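Local coordinates for protein serine acetyltransferase (Neisseria gonorrhoeae, PDB 6WYE) that probably acetylates L-serine with acetyl-CoA to give O-acetyl-L-serine and CoA, the first of two steps from serine to cysteine, at residues G190-L195 with G214-P219; R140-L145 with I169-R174; A231-N236 with S249-D254; T185-G190 with H203-G208. All blocks are in the same frame, centred on the assembly; numbering follows the deposited sequence.

How the contacts relate
Contacts 3 and 4 lie in one parallel sheet of the left-handed beta-helix, about 12 Å apart between centres. Strands 206-208 and 232-234 are neighbours there, and Ile233 N lies 2.8 Å from Thr206 O. Contact 1 shares Gly190 with contact 4 and sits where the chain leaves this sheet for the next face of the helix. It carries Arg217 and His218, which hold a bound malate; Gly208 of contact 4 also lines that pocket. Contact 2 joins the N-terminal helical part to the first turn of the beta-helix. Its centre is about 12 Å from that of contact 1, and about 22 Å from that of contact 3, which it does not touch.

Contact 1: G190-L195 with G214-P219; sequences GETAVL and GGDRHP. With LMR ((2S)-2-hydroxybutanedioic acid), chain I.
The imidazole of His218 has Gly190 CA and Glu191 N over one face. Gly190 CA lies 3.7 Å from the centroid of the His218 ring, a CH-pi contact. At the ring edge are the hydroxyl of Thr192 and a carboxylate oxygen of the bound malate. The guanidinium of Arg217 has His218 CE1 over one face. Glu191 OE1, Gly215 O and the other malate carboxylate lie at its edge. Arg217 NH2 gives Glu191 OE1 a nearly straight bond of 2.8 Å in the guanidinium plane, and Glu191 OE1 receives it on its anti lone pair. The carboxylate of Glu191 and the guanidinium of Arg217 stand 86° apart. This is a salt bridge. An extended Glu191 chain, with CG anti to the backbone N (chi1 171°), carries the carboxylate out to it.

The site belongs to the left-handed beta-helix of the hexapeptide-repeat transferases. Residues 214-219 end a long loop that leaves one turn of the helix, and 190-195 form a corner of the turn before it. Thr192 OG1 ties the two together. It accepts from Arg217 N at 3.0 Å and shares a hydrogen bond of 2.7 Å with His218 ND1. On the other side of the ring, His218 NE2 donates to malate O4A at 2.9 Å. Together these two bonds would fix the rotation of the ring. Arg217 NE and NH2 donate side by side to malate O1A and O1B, each at 2.8 Å. Asp117, Asp182 and His183 of the second subunit also bond to this malate. Beyond the corner, Val194 N donates to Pro219 O at 3.1 Å.

Contact 2: R140-L145 with I169-R174; sequences RINHRL and IHPAAR
His143 on helix 131-147 makes the one direct hydrogen bond across this contact. Its ND1 donates to Pro171 O at 2.5 Å, a short bond. The oxygen lies near the ring plane, and the donor lies in the carbonyl plane. With CG anti to the backbone N (chi1 -173°), the ring swings off the helix and over the turn. A water makes the second polar link. It accepts from Asn142 ND2 at 2.9 Å and donates to Ile169 O at 2.7 Å. Asn142 ND2 also donates to Ala154 O, so its amide bonds beyond the two segments as well.

Weaker polar contacts gather round the same histidine. His143 CA approaches Pro171 O at 3.4 Å in a CA-H...O contact. Ala173 O sits over one face of the ring but makes no hydrogen bond with ND1. That oxygen instead accepts from His139 NE2, one helical turn back.

Van der Waals contact is modest. The ring of Pro171 lies alongside the Asn142 side chain, pointing the same way, with Pro171 CG 3.9 Å from Asn142 ND2. At the other end, Arg174 CG reaches His143 NE2 at 3.8 Å.

Within 169-174 the chain forms a type I turn from His170 to Ala173. His170 ND1 accepts from Ala172 N at 3.0 Å inside this turn. The turn joins strands 168-169 and 174-175, at the start of the beta-helix. Because ND1 of His143 is the donor to Pro171 O, it must carry a proton. The helix thus holds two backbone oxygens of 169-174, Pro171 O directly and Ile169 O through water.

Contact 3: A231-N236 with S249-D254; sequences ASILGN and SVVVSD
Ser232 O accepts from Val251 N at 2.7 Å, the shortest hydrogen bond between the two strands. The N-H...O angle is 172°, and Val250 CA adds a CA-H...O contact to the same oxygen at 3.3 Å. On either side along the strand the donors come from 231-236. Ser232 N donates to Ser249 O at 2.8 Å, and Leu234 N donates to Val251 O at 2.9 Å. All three bonds run nearly along the C=O axis. This is a regular parallel ladder, in which Ser232 pairs with Val250 and Ile233 with Val251.

Side chains stack in the same register. Ile233 and Val251 lie side by side on one face. The CG2 branch of Ile233, anti to the backbone N, is the one that meets Val251 CB, at 4.1 Å. Beyond them Leu234 CB meets Val252 CG1 at 4.3 Å.

Such stacked strands are characteristic of the left-handed beta-helix. Ile233 and Val251 point into its interior, where both touch Ile245 of strand 244-245. The face with Ser232 and Val250 packs on Ala229 and Gly248 of the second subunit. Strand 206-208 flanks 232-234 on the side away from 250-251.

Contact 4: T185-G190 with H203-G208; sequences TGFVAG and HGVTLG
Successive turns of a left-handed parallel beta-helix meet here, strand 188-189 lying beside strand 206-208. The ladder pairs Val188 with Thr206 and Ala189 with Leu207. Val188 N donates to Val205 O at 3.0 Å. Leu207 N gives Val188 O a nearly straight bond of 2.7 Å, tilted 21° from the carbonyl plane. Gly190 N closes the ladder on Leu207 O at 3.1 Å. Before the strands the register holds through two glycines, Gly186 and Gly204, both with positive phi. There Gly204 N makes only a weak bond to Thr185 O. A water donates to both Gly186 O and Gly204 O and spans the two turns.

On the inner face Phe187 packs against Val205 and Leu207. CG of Phe187 is anti to the backbone N (chi1 -179°), which lays the ring along the next turn. Phe187 CD1 lies 4.0 Å from Val205 CB. Leu207 CD1 comes to the ring edge, 3.8 Å from Phe187 CZ. Ala189 CB meets Leu207 CB at 4.2 Å, and Leu207 continues the stack onto Ile233 of the following turn.

Val188 and Thr206 face the other way, toward the second subunit. Thr206 OG1 is hydrogen-bonded to His203 NE2 of that subunit. In the same way, His203 NE2 of this chain reaches Thr206 OG1 of the third subunit. The bound malate touches Gly190 and Gly208 at the far end of the strands. An apolar interior stacked turn upon turn, with an outer face used to join subunits, is typical of the trimeric hexapeptide-repeat acyltransferases.

Contact 1: G190-L195 with G214-P219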
# COMPACT_ATOMS: atom_id res chain seq x y z
N GLY A 190 28.46 -4.78 -16.28
CA GLY A 190 28.93 -3.46 -15.90
C GLY A 190 28.91 -2.44 -17.03
O GLY A 190 28.47 -2.70 -18.15
N GLU A 191 29.48 -1.26 -16.73
CA GLU A 191 29.24 -0.04 -17.50
C GLU A 191 29.62 -0.20 -18.97
O GLU A 191 28.92 0.31 -19.85
CB GLU A 191 30.02 1.13 -16.88
CG GLU A 191 30.03 2.42 -17.73
CD GLU A 191 30.77 3.59 -17.07
OE1 GLU A 191 31.57 3.34 -16.14
OE2 GLU A 191 30.55 4.76 -17.46
N THR A 192 30.74 -0.88 -19.26
CA THR A 192 31.26 -0.97 -20.62
C THR A 192 31.05 -2.36 -21.23
O THR A 192 31.66 -2.68 -22.25
CB THR A 192 32.74 -0.60 -20.67
OG1 THR A 192 33.51 -1.57 -19.95
CG2 THR A 192 32.97 0.77 -20.07
N ALA A 193 30.19 -3.17 -20.63
CA ALA A 193 29.89 -4.49 -21.19
C ALA A 193 29.10 -4.35 -22.49
O ALA A 193 28.26 -3.46 -22.63
CB ALA A 193 29.10 -5.32 -20.18
N VAL A 194 29.39 -5.24 -23.43
CA VAL A 194 28.68 -5.27 -24.71
C VAL A 194 28.28 -6.70 -25.00
O VAL A 194 29.12 -7.61 -24.93
CB VAL A 194 29.53 -4.72 -25.87
CG1 VAL A 194 28.72 -4.79 -27.17
CG2 VAL A 194 29.98 -3.29 -25.60
N LEU A 195 27.01 -6.91 -25.31
CA LEU A 195 26.50 -8.22 -25.69
C LEU A 195 25.98 -8.16 -27.11
O LEU A 195 25.16 -7.29 -27.43
CB LEU A 195 25.39 -8.68 -24.75
CG LEU A 195 25.82 -9.39 -23.47
CD1 LEU A 195 26.33 -8.33 -22.51
CD2 LEU A 195 24.61 -10.11 -22.91
N GLY A 214 38.50 4.39 -15.10
CA GLY A 214 37.48 4.42 -16.12
C GLY A 214 37.98 3.88 -17.45
O GLY A 214 39.09 3.37 -17.58
N GLY A 215 37.11 3.98 -18.45
CA GLY A 215 37.42 3.42 -19.76
C GLY A 215 36.96 1.98 -19.87
O GLY A 215 36.48 1.36 -18.92
N ASP A 216 37.12 1.45 -21.09
CA ASP A 216 36.72 0.09 -21.43
C ASP A 216 37.34 -0.91 -20.47
O ASP A 216 38.57 -1.02 -20.40
CB ASP A 216 37.14 -0.24 -22.87
CG ASP A 216 36.02 -0.08 -23.87
OD1 ASP A 216 35.02 0.60 -23.55
OD2 ASP A 216 36.12 -0.65 -24.99
N ARG A 217 36.49 -1.65 -19.74
CA ARG A 217 37.01 -2.55 -18.72
C ARG A 217 36.11 -3.76 -18.46
O ARG A 217 36.34 -4.46 -17.47
CB ARG A 217 37.24 -1.79 -17.41
CG ARG A 217 35.96 -1.24 -16.80
CD ARG A 217 36.25 -0.24 -15.67
NE ARG A 217 35.01 0.17 -15.03
CZ ARG A 217 34.23 1.15 -15.48
NH1 ARG A 217 34.56 1.83 -16.57
NH2 ARG A 217 33.11 1.45 -14.84
N HIS A 218 35.08 -3.99 -19.27
CA HIS A 218 34.16 -5.11 -19.16
C HIS A 218 34.17 -5.93 -20.45
O HIS A 218 34.59 -5.45 -21.50
CB HIS A 218 32.73 -4.61 -18.88
CG HIS A 218 32.60 -3.86 -17.59
ND1 HIS A 218 32.80 -2.49 -17.50
CD2 HIS A 218 32.26 -4.27 -16.34
CE1 HIS A 218 32.60 -2.10 -16.25
NE2 HIS A 218 32.27 -3.16 -15.53
N PRO A 219 33.71 -7.19 -20.39
CA PRO A 219 33.78 -8.06 -21.57
C PRO A 219 32.88 -7.59 -22.70
O PRO A 219 31.89 -6.89 -22.51
CB PRO A 219 33.32 -9.43 -21.05
CG PRO A 219 33.49 -9.34 -19.58
CD PRO A 219 33.28 -7.92 -19.19
C1 LMR I . 33.47 -1.25 -12.43
O1A LMR I . 34.44 -1.62 -13.01
O1B LMR I . 32.74 -0.39 -12.83
C2 LMR I . 33.15 -1.92 -11.08
O2 LMR I . 31.94 -1.48 -10.54
C3 LMR I . 33.16 -3.44 -11.21
C4 LMR I . 32.11 -3.94 -12.18
O4A LMR I . 31.45 -3.14 -12.76
O4B LMR I . 31.97 -5.11 -12.32
O HOH W 1 34.76 -2.94 -22.57

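Contact 2: R140-L145 with I169-R174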
# COMPACT_ATOMS: atom_id res chain seq x y z
N ARG A 140 16.86 -2.43 -21.48
CA ARG A 140 16.77 -1.79 -22.80
C ARG A 140 16.15 -0.41 -22.69
O ARG A 140 16.68 0.57 -23.21
CB ARG A 140 15.96 -2.67 -23.75
CG ARG A 140 16.57 -3.98 -24.12
CD ARG A 140 15.77 -4.64 -25.24
NE ARG A 140 16.10 -6.06 -25.38
CZ ARG A 140 17.26 -6.51 -25.87
NH1 ARG A 140 18.19 -5.66 -26.29
NH2 ARG A 140 17.48 -7.81 -25.96
N ILE A 141 15.02 -0.30 -21.97
CA ILE A 141 14.44 1.02 -21.74
C ILE A 141 15.38 1.87 -20.90
O ILE A 141 15.61 3.06 -21.19
CB ILE A 141 13.06 0.89 -21.07
CG1 ILE A 141 12.15 0.00 -21.93
CG2 ILE A 141 12.44 2.27 -20.87
CD1 ILE A 141 10.81 -0.32 -21.27
N ASN A 142 15.96 1.29 -19.84
CA ASN A 142 16.89 2.04 -19.00
C ASN A 142 18.04 2.60 -19.83
O ASN A 142 18.45 3.76 -19.63
CB ASN A 142 17.45 1.15 -17.89
CG ASN A 142 17.49 1.89 -16.57
OD1 ASN A 142 16.64 2.73 -16.29
ND2 ASN A 142 18.50 1.59 -15.75
N HIS A 143 18.56 1.81 -20.77
CA HIS A 143 19.64 2.27 -21.62
C HIS A 143 19.21 3.47 -22.45
O HIS A 143 19.96 4.45 -22.58
CB HIS A 143 20.11 1.12 -22.52
CG HIS A 143 21.33 1.44 -23.32
ND1 HIS A 143 22.51 1.87 -22.75
CD2 HIS A 143 21.56 1.37 -24.65
CE1 HIS A 143 23.41 2.05 -23.69
NE2 HIS A 143 22.86 1.76 -24.86
N ARG A 144 17.98 3.43 -22.99
CA ARG A 144 17.45 4.56 -23.75
C ARG A 144 17.33 5.81 -22.87
O ARG A 144 17.68 6.91 -23.31
CB ARG A 144 16.10 4.17 -24.36
CG ARG A 144 15.22 5.29 -24.94
CD ARG A 144 15.96 6.27 -25.86
NE ARG A 144 16.58 5.59 -26.99
CZ ARG A 144 17.72 5.98 -27.56
NH1 ARG A 144 18.37 7.04 -27.10
NH2 ARG A 144 18.21 5.29 -28.59
N LEU A 145 16.82 5.66 -21.65
CA LEU A 145 16.72 6.80 -20.74
C LEU A 145 18.09 7.39 -20.44
O LEU A 145 18.25 8.61 -20.31
CB LEU A 145 16.03 6.36 -19.44
CG LEU A 145 14.55 6.00 -19.60
CD1 LEU A 145 13.95 5.53 -18.28
CD2 LEU A 145 13.79 7.21 -20.15
N ILE A 169 22.44 -4.43 -13.94
CA ILE A 169 22.97 -4.07 -15.25
C ILE A 169 23.13 -2.55 -15.29
O ILE A 169 22.16 -1.80 -15.13
CB ILE A 169 22.07 -4.55 -16.40
CG1 ILE A 169 21.85 -6.07 -16.32
CG2 ILE A 169 22.67 -4.15 -17.75
CD1 ILE A 169 20.69 -6.54 -17.20
N HIS A 170 24.36 -2.09 -15.52
CA HIS A 170 24.62 -0.67 -15.64
C HIS A 170 23.87 -0.10 -16.85
O HIS A 170 23.84 -0.73 -17.91
CB HIS A 170 26.12 -0.42 -15.80
CG HIS A 170 26.51 1.01 -15.63
ND1 HIS A 170 26.34 1.96 -16.62
CD2 HIS A 170 27.02 1.68 -14.56
CE1 HIS A 170 26.74 3.14 -16.17
NE2 HIS A 170 27.16 2.99 -14.93
N PRO A 171 23.26 1.08 -16.73
CA PRO A 171 22.48 1.62 -17.87
C PRO A 171 23.27 1.78 -19.15
O PRO A 171 22.66 1.79 -20.24
CB PRO A 171 22.00 2.99 -17.35
CG PRO A 171 22.12 2.92 -15.90
CD PRO A 171 23.26 2.00 -15.59
N ALA A 172 24.60 1.91 -19.07
CA ALA A 172 25.43 2.07 -20.25
C ALA A 172 25.75 0.75 -20.95
O ALA A 172 26.24 0.77 -22.08
CB ALA A 172 26.73 2.78 -19.87
N ALA A 173 25.46 -0.40 -20.34
CA ALA A 173 25.71 -1.67 -20.99
C ALA A 173 24.87 -1.78 -22.26
O ALA A 173 23.72 -1.31 -22.31
CB ALA A 173 25.39 -2.83 -20.05
N ARG A 174 25.44 -2.41 -23.29
CA ARG A 174 24.82 -2.53 -24.61
C ARG A 174 24.46 -3.99 -24.89
O ARG A 174 25.34 -4.86 -24.87
CB ARG A 174 25.76 -1.99 -25.69
CG ARG A 174 25.77 -0.45 -25.80
CD ARG A 174 27.03 0.06 -26.49
NE ARG A 174 27.34 -0.65 -27.73
CZ ARG A 174 28.58 -0.85 -28.19
NH1 ARG A 174 29.63 -0.39 -27.51
NH2 ARG A 174 28.77 -1.51 -29.32
O HOH W 2 20.16 -0.64 -16.56

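Contact 3: A231-N236 with S249-D254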
# COMPACT_ATOMS: atom_id res chain seq x y z
N ALA A 231 29.24 -18.44 -14.04
CA ALA A 231 30.51 -18.10 -14.68
C ALA A 231 30.80 -16.62 -14.47
O ALA A 231 29.89 -15.79 -14.35
CB ALA A 231 30.47 -18.42 -16.17
N SER A 232 32.09 -16.28 -14.43
CA SER A 232 32.55 -14.90 -14.33
C SER A 232 33.48 -14.57 -15.50
O SER A 232 34.42 -15.32 -15.78
CB SER A 232 33.29 -14.65 -13.03
OG SER A 232 32.40 -14.75 -11.93
N ILE A 233 33.22 -13.45 -16.15
CA ILE A 233 34.03 -12.98 -17.27
C ILE A 233 34.46 -11.57 -16.90
O ILE A 233 33.61 -10.68 -16.76
CB ILE A 233 33.25 -13.02 -18.59
CG1 ILE A 233 32.59 -14.39 -18.76
CG2 ILE A 233 34.17 -12.73 -19.77
CD1 ILE A 233 31.79 -14.55 -20.04
N LEU A 234 35.77 -11.38 -16.69
CA LEU A 234 36.29 -10.19 -16.03
C LEU A 234 37.29 -9.45 -16.91
O LEU A 234 38.19 -10.07 -17.50
CB LEU A 234 36.98 -10.57 -14.70
CG LEU A 234 36.10 -11.38 -13.74
CD1 LEU A 234 36.84 -11.72 -12.47
CD2 LEU A 234 34.82 -10.60 -13.45
N GLY A 235 37.15 -8.13 -16.97
CA GLY A 235 38.09 -7.31 -17.71
C GLY A 235 37.64 -7.00 -19.13
O GLY A 235 36.60 -7.45 -19.63
N ASN A 236 38.46 -6.17 -19.78
CA ASN A 236 38.23 -5.72 -21.15
C ASN A 236 38.69 -6.81 -22.12
O ASN A 236 39.70 -6.68 -22.83
CB ASN A 236 38.97 -4.41 -21.40
CG ASN A 236 38.67 -3.81 -22.77
OD1 ASN A 236 37.64 -4.11 -23.39
ND2 ASN A 236 39.57 -2.96 -23.25
N SER A 249 33.01 -21.17 -14.80
CA SER A 249 34.32 -20.73 -15.26
C SER A 249 34.61 -19.31 -14.80
O SER A 249 33.71 -18.50 -14.59
CB SER A 249 34.41 -20.80 -16.79
OG SER A 249 33.94 -22.03 -17.31
N VAL A 250 35.90 -19.00 -14.66
CA VAL A 250 36.35 -17.63 -14.45
C VAL A 250 37.26 -17.29 -15.62
O VAL A 250 38.37 -17.84 -15.72
CB VAL A 250 37.06 -17.45 -13.11
CG1 VAL A 250 37.59 -16.04 -13.00
CG2 VAL A 250 36.08 -17.71 -11.96
N VAL A 251 36.80 -16.40 -16.50
CA VAL A 251 37.47 -16.07 -17.74
C VAL A 251 38.14 -14.71 -17.58
O VAL A 251 37.46 -13.72 -17.29
CB VAL A 251 36.49 -16.05 -18.93
CG1 VAL A 251 37.26 -15.90 -20.23
CG2 VAL A 251 35.60 -17.29 -18.92
N VAL A 252 39.46 -14.65 -17.76
CA VAL A 252 40.19 -13.40 -17.59
C VAL A 252 41.06 -13.08 -18.81
O VAL A 252 41.83 -12.11 -18.78
CB VAL A 252 41.05 -13.42 -16.31
CG1 VAL A 252 40.16 -13.38 -15.07
CG2 VAL A 252 41.98 -14.64 -16.31
N SER A 253 40.93 -13.87 -19.88
CA SER A 253 41.62 -13.65 -21.15
C SER A 253 40.64 -13.82 -22.30
O SER A 253 39.58 -14.42 -22.16
CB SER A 253 42.79 -14.65 -21.34
OG SER A 253 43.65 -14.63 -20.22
N ASP A 254 41.02 -13.26 -23.46
CA ASP A 254 40.18 -13.41 -24.65
C ASP A 254 39.92 -14.88 -24.92
O ASP A 254 40.73 -15.75 -24.61
CB ASP A 254 40.85 -12.77 -25.87
CG ASP A 254 40.87 -11.24 -25.83
OD1 ASP A 254 40.14 -10.62 -25.01
OD2 ASP A 254 41.62 -10.64 -26.62

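Contact 4: T185-G190 with H203-G208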
# COMPACT_ATOMS: atom_id res chain seq x y z
N THR A 185 18.80 -14.59 -11.37
CA THR A 185 19.31 -14.15 -10.08
C THR A 185 20.83 -14.05 -10.07
O THR A 185 21.53 -15.01 -10.39
CB THR A 185 18.87 -15.11 -8.98
OG1 THR A 185 17.48 -15.41 -9.15
CG2 THR A 185 19.09 -14.46 -7.61
N GLY A 186 21.34 -12.88 -9.69
CA GLY A 186 22.77 -12.71 -9.56
C GLY A 186 23.49 -12.24 -10.80
O GLY A 186 24.72 -12.08 -10.76
N PHE A 187 22.78 -12.03 -11.91
CA PHE A 187 23.43 -11.53 -13.12
C PHE A 187 23.93 -10.11 -12.92
O PHE A 187 23.24 -9.27 -12.33
CB PHE A 187 22.47 -11.57 -14.32
CG PHE A 187 23.08 -11.09 -15.60
CD1 PHE A 187 24.14 -11.78 -16.20
CD2 PHE A 187 22.60 -9.95 -16.24
CE1 PHE A 187 24.70 -11.35 -17.40
CE2 PHE A 187 23.17 -9.50 -17.44
CZ PHE A 187 24.23 -10.21 -18.02
N VAL A 188 25.14 -9.85 -13.39
CA VAL A 188 25.77 -8.54 -13.27
C VAL A 188 26.42 -8.24 -14.61
O VAL A 188 27.14 -9.08 -15.15
CB VAL A 188 26.82 -8.50 -12.14
CG1 VAL A 188 27.68 -7.26 -12.26
CG2 VAL A 188 26.16 -8.55 -10.77
N ALA A 189 26.16 -7.06 -15.16
CA ALA A 189 26.85 -6.60 -16.36
C ALA A 189 27.18 -5.13 -16.14
O ALA A 189 26.28 -4.34 -15.84
CB ALA A 189 25.98 -6.79 -17.62
N GLY A 190 28.46 -4.78 -16.28
CA GLY A 190 28.93 -3.46 -15.90
C GLY A 190 28.91 -2.44 -17.03
O GLY A 190 28.47 -2.70 -18.15
N HIS A 203 21.68 -17.78 -14.79
CA HIS A 203 21.73 -17.00 -13.57
C HIS A 203 23.15 -16.98 -12.99
O HIS A 203 23.96 -17.87 -13.23
CB HIS A 203 20.77 -17.60 -12.54
CG HIS A 203 21.04 -19.05 -12.27
ND1 HIS A 203 20.62 -20.05 -13.12
CD2 HIS A 203 21.72 -19.66 -11.27
CE1 HIS A 203 21.03 -21.22 -12.65
NE2 HIS A 203 21.68 -21.01 -11.52
N GLY A 204 23.44 -15.94 -12.20
CA GLY A 204 24.71 -15.83 -11.50
C GLY A 204 25.91 -15.45 -12.35
O GLY A 204 27.03 -15.39 -11.82
N VAL A 205 25.71 -15.15 -13.63
CA VAL A 205 26.83 -14.82 -14.52
C VAL A 205 27.26 -13.38 -14.29
O VAL A 205 26.43 -12.48 -14.10
CB VAL A 205 26.44 -15.09 -15.98
CG1 VAL A 205 27.41 -14.38 -16.94
CG2 VAL A 205 26.45 -16.57 -16.24
N THR A 206 28.57 -13.15 -14.33
CA THR A 206 29.14 -11.82 -14.16
C THR A 206 29.86 -11.41 -15.42
O THR A 206 30.77 -12.12 -15.87
CB THR A 206 30.11 -11.80 -12.98
OG1 THR A 206 29.43 -12.23 -11.80
CG2 THR A 206 30.65 -10.39 -12.79
N LEU A 207 29.46 -10.27 -16.00
CA LEU A 207 30.25 -9.57 -17.01
C LEU A 207 30.85 -8.36 -16.31
O LEU A 207 30.32 -7.25 -16.35
CB LEU A 207 29.39 -9.20 -18.21
CG LEU A 207 28.57 -10.42 -18.68
CD1 LEU A 207 27.61 -10.06 -19.78
CD2 LEU A 207 29.46 -11.58 -19.12
N GLY A 208 31.98 -8.61 -15.64
CA GLY A 208 32.49 -7.71 -14.63
C GLY A 208 33.73 -6.96 -15.09
O GLY A 208 34.38 -7.30 -16.08
O HOH W 3 26.44 -13.61 -9.28